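PDB 4ZXH: Abbfa_003403 from Acinetobacter baumannii, which is a four-domain nonribosomal peptide synthetase that probably loads an amino acid on its carrier domain, condenses it with an upstream acyl group and releases the product through a thioesterase. Local coordinates for residues Y478-M486 with P642-D653. Numbering follows the deposited sequence.
Sequences YAQHDLFAM and PSIINFLLSMND
L649 meets the rings of both Y478 and H481 where the lead-in to helix 483-494 packs on helix 641-655, in the adenylation domain of the ANL fold. L649 CB sits over one face of the Y478 ring, 3.9 Å from the centroid. L649 CD1 covers a face of the H481 ring, 4.0 Å from its centroid, while CD2 turns to M486 SD. H481 ND1 hydrogen-bonds D477 O, which helps fix the turn of the imidazole. I645 packs beside L649. Its CG1 is anti to the backbone N (chi1 -177°), and with the turn at chi2 its CD1 reaches L483 CB at 3.7 Å. L483 CD2 goes on to touch L648 CD1 and I644 CG2. The M486 chain bends at chi3, and SD lies 4.2 Å from both I645 CD1 and L649 CD2. D482 caps helix 483-494: its OD1 accepts from A485 N at 3.1 Å. N646 OD1 accepts a hydrogen bond from N791 ND2, and its ND2 donates to A790 O. S650 OG hydrogen-bonds A790 N. The Y478 ring lies lengthwise along the helix, and OH donates to the syn lone pair of D653 OD2 at 2.9 Å, with ring and carboxylate planes 50° apart.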
ATOM      1  N   TYR A 478      39.395  23.106  14.507  1.00 51.04           N
ATOM      2  CA  TYR A 478      38.568  24.185  13.976  1.00 47.97           C
ATOM      3  C   TYR A 478      37.936  25.047  15.065  1.00 54.17           C
ATOM      4  O   TYR A 478      37.820  26.260  14.918  1.00 59.97           O
ATOM      5  CB  TYR A 478      37.452  23.630  13.089  1.00 52.00           C
ATOM      6  CG  TYR A 478      37.873  23.079  11.744  1.00 55.06           C
ATOM      7  CD1 TYR A 478      39.173  23.226  11.268  1.00 57.41           C
ATOM      8  CD2 TYR A 478      36.948  22.419  10.935  1.00 56.70           C
ATOM      9  CE1 TYR A 478      39.541  22.713  10.014  1.00 56.41           C
ATOM     10  CE2 TYR A 478      37.301  21.910   9.684  1.00 57.45           C
ATOM     11  CZ  TYR A 478      38.596  22.057   9.229  1.00 57.67           C
ATOM     12  OH  TYR A 478      38.932  21.546   7.992  1.00 53.42           O
ATOM     13  N   ALA A 479      37.521  24.428  16.162  1.00 54.17           N
ATOM     14  CA  ALA A 479      36.841  25.172  17.218  1.00 48.93           C
ATOM     15  C   ALA A 479      37.775  26.131  17.964  1.00 52.22           C
ATOM     16  O   ALA A 479      37.328  26.892  18.819  1.00 61.52           O
ATOM     17  CB  ALA A 479      36.191  24.213  18.195  1.00 47.60           C
ATOM     18  N   GLN A 480      39.064  26.107  17.640  1.00 50.57           N
ATOM     19  CA  GLN A 480      40.031  26.964  18.324  1.00 55.87           C
ATOM     20  C   GLN A 480      40.441  28.142  17.450  1.00 56.52           C
ATOM     21  O   GLN A 480      41.196  29.019  17.880  1.00 53.38           O
ATOM     22  CB  GLN A 480      41.264  26.169  18.732  1.00 62.38           C
ATOM     23  CG  GLN A 480      40.962  24.991  19.612  1.00 68.43           C
ATOM     24  CD  GLN A 480      42.220  24.352  20.134  1.00 95.94           C
ATOM     25  OE1 GLN A 480      43.251  24.336  19.457  1.00105.83           O
ATOM     26  NE2 GLN A 480      42.158  23.840  21.357  1.00104.88           N
ATOM     27  N   HIS A 481      39.930  28.152  16.222  1.00 53.08           N
ATOM     28  CA  HIS A 481      40.174  29.246  15.291  1.00 50.00           C
ATOM     29  C   HIS A 481      39.447  30.532  15.657  1.00 52.23           C
ATOM     30  O   HIS A 481      38.555  30.551  16.511  1.00 48.87           O
ATOM     31  CB  HIS A 481      39.771  28.833  13.884  1.00 51.78           C
ATOM     32  CG  HIS A 481      40.813  28.039  13.168  1.00 57.61           C
ATOM     33  ND1 HIS A 481      41.289  26.836  13.644  1.00 66.33           N
ATOM     34  CD2 HIS A 481      41.443  28.254  11.989  1.00 58.70           C
ATOM     35  CE1 HIS A 481      42.184  26.354  12.800  1.00 67.16           C
ATOM     36  NE2 HIS A 481      42.296  27.196  11.788  1.00 64.20           N
ATOM     37  N   ASP A 482      39.829  31.595  14.956  1.00 54.49           N
ATOM     38  CA  ASP A 482      39.402  32.956  15.242  1.00 52.65           C
ATOM     39  C   ASP A 482      38.621  33.532  14.066  1.00 56.84           C
ATOM     40  O   ASP A 482      39.201  34.033  13.106  1.00 51.51           O
ATOM     41  CB  ASP A 482      40.623  33.821  15.552  1.00 50.93           C
ATOM     42  CG  ASP A 482      40.263  35.223  15.950  1.00 53.53           C
ATOM     43  OD1 ASP A 482      39.104  35.624  15.706  1.00 57.02           O
ATOM     44  OD2 ASP A 482      41.147  35.928  16.513  1.00 57.26           O
ATOM     45  N   LEU A 483      37.299  33.485  14.167  1.00 47.45           N
ATOM     46  CA  LEU A 483      36.438  33.979  13.109  1.00 44.78           C
ATOM     47  C   LEU A 483      36.690  35.448  12.787  1.00 46.32           C
ATOM     48  O   LEU A 483      36.745  35.820  11.618  1.00 48.01           O
ATOM     49  CB  LEU A 483      34.977  33.767  13.485  1.00 41.00           C
ATOM     50  CG  LEU A 483      33.941  34.321  12.514  1.00 43.66           C
ATOM     51  CD1 LEU A 483      34.179  33.783  11.119  1.00 50.29           C
ATOM     52  CD2 LEU A 483      32.557  33.929  12.987  1.00 43.28           C
ATOM     53  N   PHE A 484      36.861  36.271  13.817  1.00 47.76           N
ATOM     54  CA  PHE A 484      37.006  37.717  13.626  1.00 39.98           C
ATOM     55  C   PHE A 484      38.255  38.048  12.822  1.00 37.82           C
ATOM     56  O   PHE A 484      38.220  38.861  11.900  1.00 46.21           O
ATOM     57  CB  PHE A 484      37.064  38.433  14.978  1.00 40.61           C
ATOM     58  CG  PHE A 484      36.823  39.917  14.895  1.00 44.48           C
ATOM     59  CD1 PHE A 484      35.985  40.447  13.926  1.00 48.34           C
ATOM     60  CD2 PHE A 484      37.421  40.781  15.803  1.00 44.17           C
ATOM     61  CE1 PHE A 484      35.745  41.815  13.863  1.00 48.13           C
ATOM     62  CE2 PHE A 484      37.187  42.146  15.752  1.00 42.83           C
ATOM     63  CZ  PHE A 484      36.345  42.664  14.781  1.00 48.10           C
ATOM     64  N   ALA A 485      39.359  37.414  13.189  1.00 41.08           N
ATOM     65  CA  ALA A 485      40.636  37.639  12.527  1.00 49.30           C
ATOM     66  C   ALA A 485      40.539  37.305  11.042  1.00 50.50           C
ATOM     67  O   ALA A 485      41.085  38.016  10.205  1.00 60.98           O
ATOM     68  CB  ALA A 485      41.725  36.821  13.190  1.00 38.47           C
ATOM     69  N   MET A 486      39.829  36.228  10.725  1.00 40.33           N
ATOM     70  CA  MET A 486      39.619  35.819   9.346  1.00 45.12           C
ATOM     71  C   MET A 486      38.904  36.898   8.537  1.00 52.74           C
ATOM     72  O   MET A 486      39.276  37.177   7.395  1.00 64.56           O
ATOM     73  CB  MET A 486      38.814  34.526   9.286  1.00 43.70           C
ATOM     74  CG  MET A 486      39.515  33.304   9.840  1.00 37.89           C
ATOM     75  SD  MET A 486      38.583  31.812   9.423  1.00 51.93           S
ATOM     76  CE  MET A 486      38.865  31.747   7.654  1.00 45.01           C
ATOM     77  N   PRO A 642      33.166  29.192  19.633  1.00 46.12           N
ATOM     78  CA  PRO A 642      33.834  27.987  19.106  1.00 49.42           C
ATOM     79  C   PRO A 642      32.942  27.081  18.219  1.00 41.81           C
ATOM     80  O   PRO A 642      33.424  26.665  17.168  1.00 42.76           O
ATOM     81  CB  PRO A 642      34.277  27.264  20.379  1.00 29.67           C
ATOM     82  CG  PRO A 642      34.556  28.384  21.343  1.00 29.53           C
ATOM     83  CD  PRO A 642      33.566  29.473  21.032  1.00 27.89           C
ATOM     84  N   SER A 643      31.692  26.808  18.600  1.00 34.84           N
ATOM     85  CA  SER A 643      30.771  26.025  17.745  1.00 36.25           C
ATOM     86  C   SER A 643      30.658  26.624  16.352  1.00 38.07           C
ATOM     87  O   SER A 643      30.789  25.925  15.362  1.00 46.34           O
ATOM     88  CB  SER A 643      29.348  25.950  18.328  1.00 42.11           C
ATOM     89  OG  SER A 643      29.342  25.884  19.745  1.00 64.41           O
ATOM     90  N   ILE A 644      30.388  27.927  16.298  1.00 34.91           N
ATOM     91  CA  ILE A 644      30.147  28.627  15.048  1.00 33.29           C
ATOM     92  C   ILE A 644      31.313  28.458  14.090  1.00 33.05           C
ATOM     93  O   ILE A 644      31.118  28.089  12.939  1.00 33.03           O
ATOM     94  CB  ILE A 644      29.896  30.137  15.279  1.00 36.01           C
ATOM     95  CG1 ILE A 644      28.606  30.335  16.054  1.00 34.19           C
ATOM     96  CG2 ILE A 644      29.821  30.914  13.948  1.00 24.51           C
ATOM     97  CD1 ILE A 644      28.252  31.758  16.222  1.00 32.66           C
ATOM     98  N   ILE A 645      32.524  28.717  14.566  1.00 32.67           N
ATOM     99  CA  ILE A 645      33.674  28.707  13.687  1.00 29.11           C
ATOM    100  C   ILE A 645      33.969  27.253  13.248  1.00 38.47           C
ATOM    101  O   ILE A 645      34.327  27.004  12.097  1.00 45.48           O
ATOM    102  CB  ILE A 645      34.907  29.404  14.362  1.00 30.05           C
ATOM    103  CG1 ILE A 645      36.096  29.456  13.401  1.00 36.16           C
ATOM    104  CG2 ILE A 645      35.275  28.780  15.720  1.00 30.36           C
ATOM    105  CD1 ILE A 645      35.855  30.396  12.238  1.00 39.60           C
ATOM    106  N   ASN A 646      33.774  26.293  14.150  1.00 33.06           N
ATOM    107  CA  ASN A 646      33.833  24.887  13.777  1.00 36.50           C
ATOM    108  C   ASN A 646      32.879  24.565  12.633  1.00 41.45           C
ATOM    109  O   ASN A 646      33.244  23.888  11.677  1.00 44.72           O
ATOM    110  CB  ASN A 646      33.496  23.995  14.966  1.00 38.60           C
ATOM    111  CG  ASN A 646      33.539  22.523  14.612  1.00 44.55           C
ATOM    112  OD1 ASN A 646      34.606  21.937  14.433  1.00 41.04           O
ATOM    113  ND2 ASN A 646      32.367  21.927  14.464  1.00 46.24           N
ATOM    114  N   PHE A 647      31.649  25.048  12.751  1.00 34.27           N
ATOM    115  CA  PHE A 647      30.649  24.846  11.720  1.00 35.24           C
ATOM    116  C   PHE A 647      31.059  25.461  10.385  1.00 38.20           C
ATOM    117  O   PHE A 647      31.073  24.786   9.364  1.00 41.38           O
ATOM    118  CB  PHE A 647      29.313  25.429  12.172  1.00 34.92           C
ATOM    119  CG  PHE A 647      28.328  25.634  11.052  1.00 37.46           C
ATOM    120  CD1 PHE A 647      27.705  24.552  10.451  1.00 34.82           C
ATOM    121  CD2 PHE A 647      28.017  26.914  10.611  1.00 35.14           C
ATOM    122  CE1 PHE A 647      26.798  24.742   9.436  1.00 36.84           C
ATOM    123  CE2 PHE A 647      27.114  27.107   9.590  1.00 35.46           C
ATOM    124  CZ  PHE A 647      26.512  26.022   8.998  1.00 37.33           C
ATOM    125  N   LEU A 648      31.388  26.745  10.412  1.00 38.85           N
ATOM    126  CA  LEU A 648      31.722  27.498   9.213  1.00 39.83           C
ATOM    127  C   LEU A 648      32.886  26.887   8.458  1.00 42.40           C
ATOM    128  O   LEU A 648      32.808  26.716   7.238  1.00 49.66           O
ATOM    129  CB  LEU A 648      32.033  28.956   9.573  1.00 41.33           C
ATOM    130  CG  LEU A 648      30.755  29.723   9.918  1.00 36.42           C
ATOM    131  CD1 LEU A 648      31.048  31.085  10.511  1.00 33.66           C
ATOM    132  CD2 LEU A 648      29.902  29.841   8.670  1.00 36.38           C
ATOM    133  N   LEU A 649      33.954  26.551   9.176  1.00 39.13           N
ATOM    134  CA  LEU A 649      35.125  25.937   8.544  1.00 39.91           C
ATOM    135  C   LEU A 649      34.790  24.575   7.946  1.00 43.19           C
ATOM    136  O   LEU A 649      35.254  24.228   6.861  1.00 47.99           O
ATOM    137  CB  LEU A 649      36.273  25.795   9.542  1.00 38.27           C
ATOM    138  CG  LEU A 649      36.972  27.085   9.976  1.00 40.60           C
ATOM    139  CD1 LEU A 649      38.116  26.759  10.905  1.00 41.35           C
ATOM    140  CD2 LEU A 649      37.461  27.856   8.759  1.00 42.60           C
ATOM    141  N   SER A 650      33.979  23.808   8.666  1.00 43.08           N
ATOM    142  CA  SER A 650      33.554  22.489   8.216  1.00 43.57           C
ATOM    143  C   SER A 650      32.765  22.629   6.922  1.00 45.85           C
ATOM    144  O   SER A 650      32.921  21.850   5.982  1.00 51.80           O
ATOM    145  CB  SER A 650      32.700  21.807   9.286  1.00 44.61           C
ATOM    146  OG  SER A 650      32.748  20.395   9.194  1.00 48.78           O
ATOM    147  N   MET A 651      31.922  23.647   6.882  1.00 40.78           N
ATOM    148  CA  MET A 651      31.088  23.879   5.722  1.00 43.33           C
ATOM    149  C   MET A 651      31.946  24.293   4.543  1.00 50.75           C
ATOM    150  O   MET A 651      31.674  23.902   3.401  1.00 52.00           O
ATOM    151  CB  MET A 651      30.023  24.932   6.032  1.00 35.60           C
ATOM    152  CG  MET A 651      28.769  24.312   6.641  1.00 37.68           C
ATOM    153  SD  MET A 651      27.959  23.081   5.557  1.00 41.14           S
ATOM    154  CE  MET A 651      27.739  21.796   6.736  1.00 30.31           C
ATOM    155  N   ASN A 652      33.008  25.048   4.817  1.00 45.93           N
ATOM    156  CA  ASN A 652      33.873  25.481   3.735  1.00 43.08           C
ATOM    157  C   ASN A 652      34.574  24.334   3.022  1.00 50.32           C
ATOM    158  O   ASN A 652      34.865  24.457   1.839  1.00 59.20           O
ATOM    159  CB  ASN A 652      34.923  26.463   4.223  1.00 38.59           C
ATOM    160  CG  ASN A 652      35.775  26.984   3.086  1.00 48.08           C
ATOM    161  OD1 ASN A 652      35.269  27.688   2.206  1.00 55.88           O
ATOM    162  ND2 ASN A 652      37.064  26.618   3.074  1.00 44.23           N
ATOM    163  N   ASP A 653      34.854  23.238   3.737  1.00 54.03           N
ATOM    164  CA  ASP A 653      35.482  22.041   3.142  1.00 56.29           C
ATOM    165  C   ASP A 653      34.629  21.513   1.993  1.00 56.46           C
ATOM    166  O   ASP A 653      35.141  21.055   0.972  1.00 58.24           O
ATOM    167  CB  ASP A 653      35.664  20.924   4.180  1.00 53.86           C
ATOM    168  CG  ASP A 653      36.779  21.208   5.177  1.00 56.07           C
ATOM    169  OD1 ASP A 653      37.701  21.991   4.855  1.00 55.38           O
ATOM    170  OD2 ASP A 653      36.725  20.633   6.288  1.00 54.28           O
TER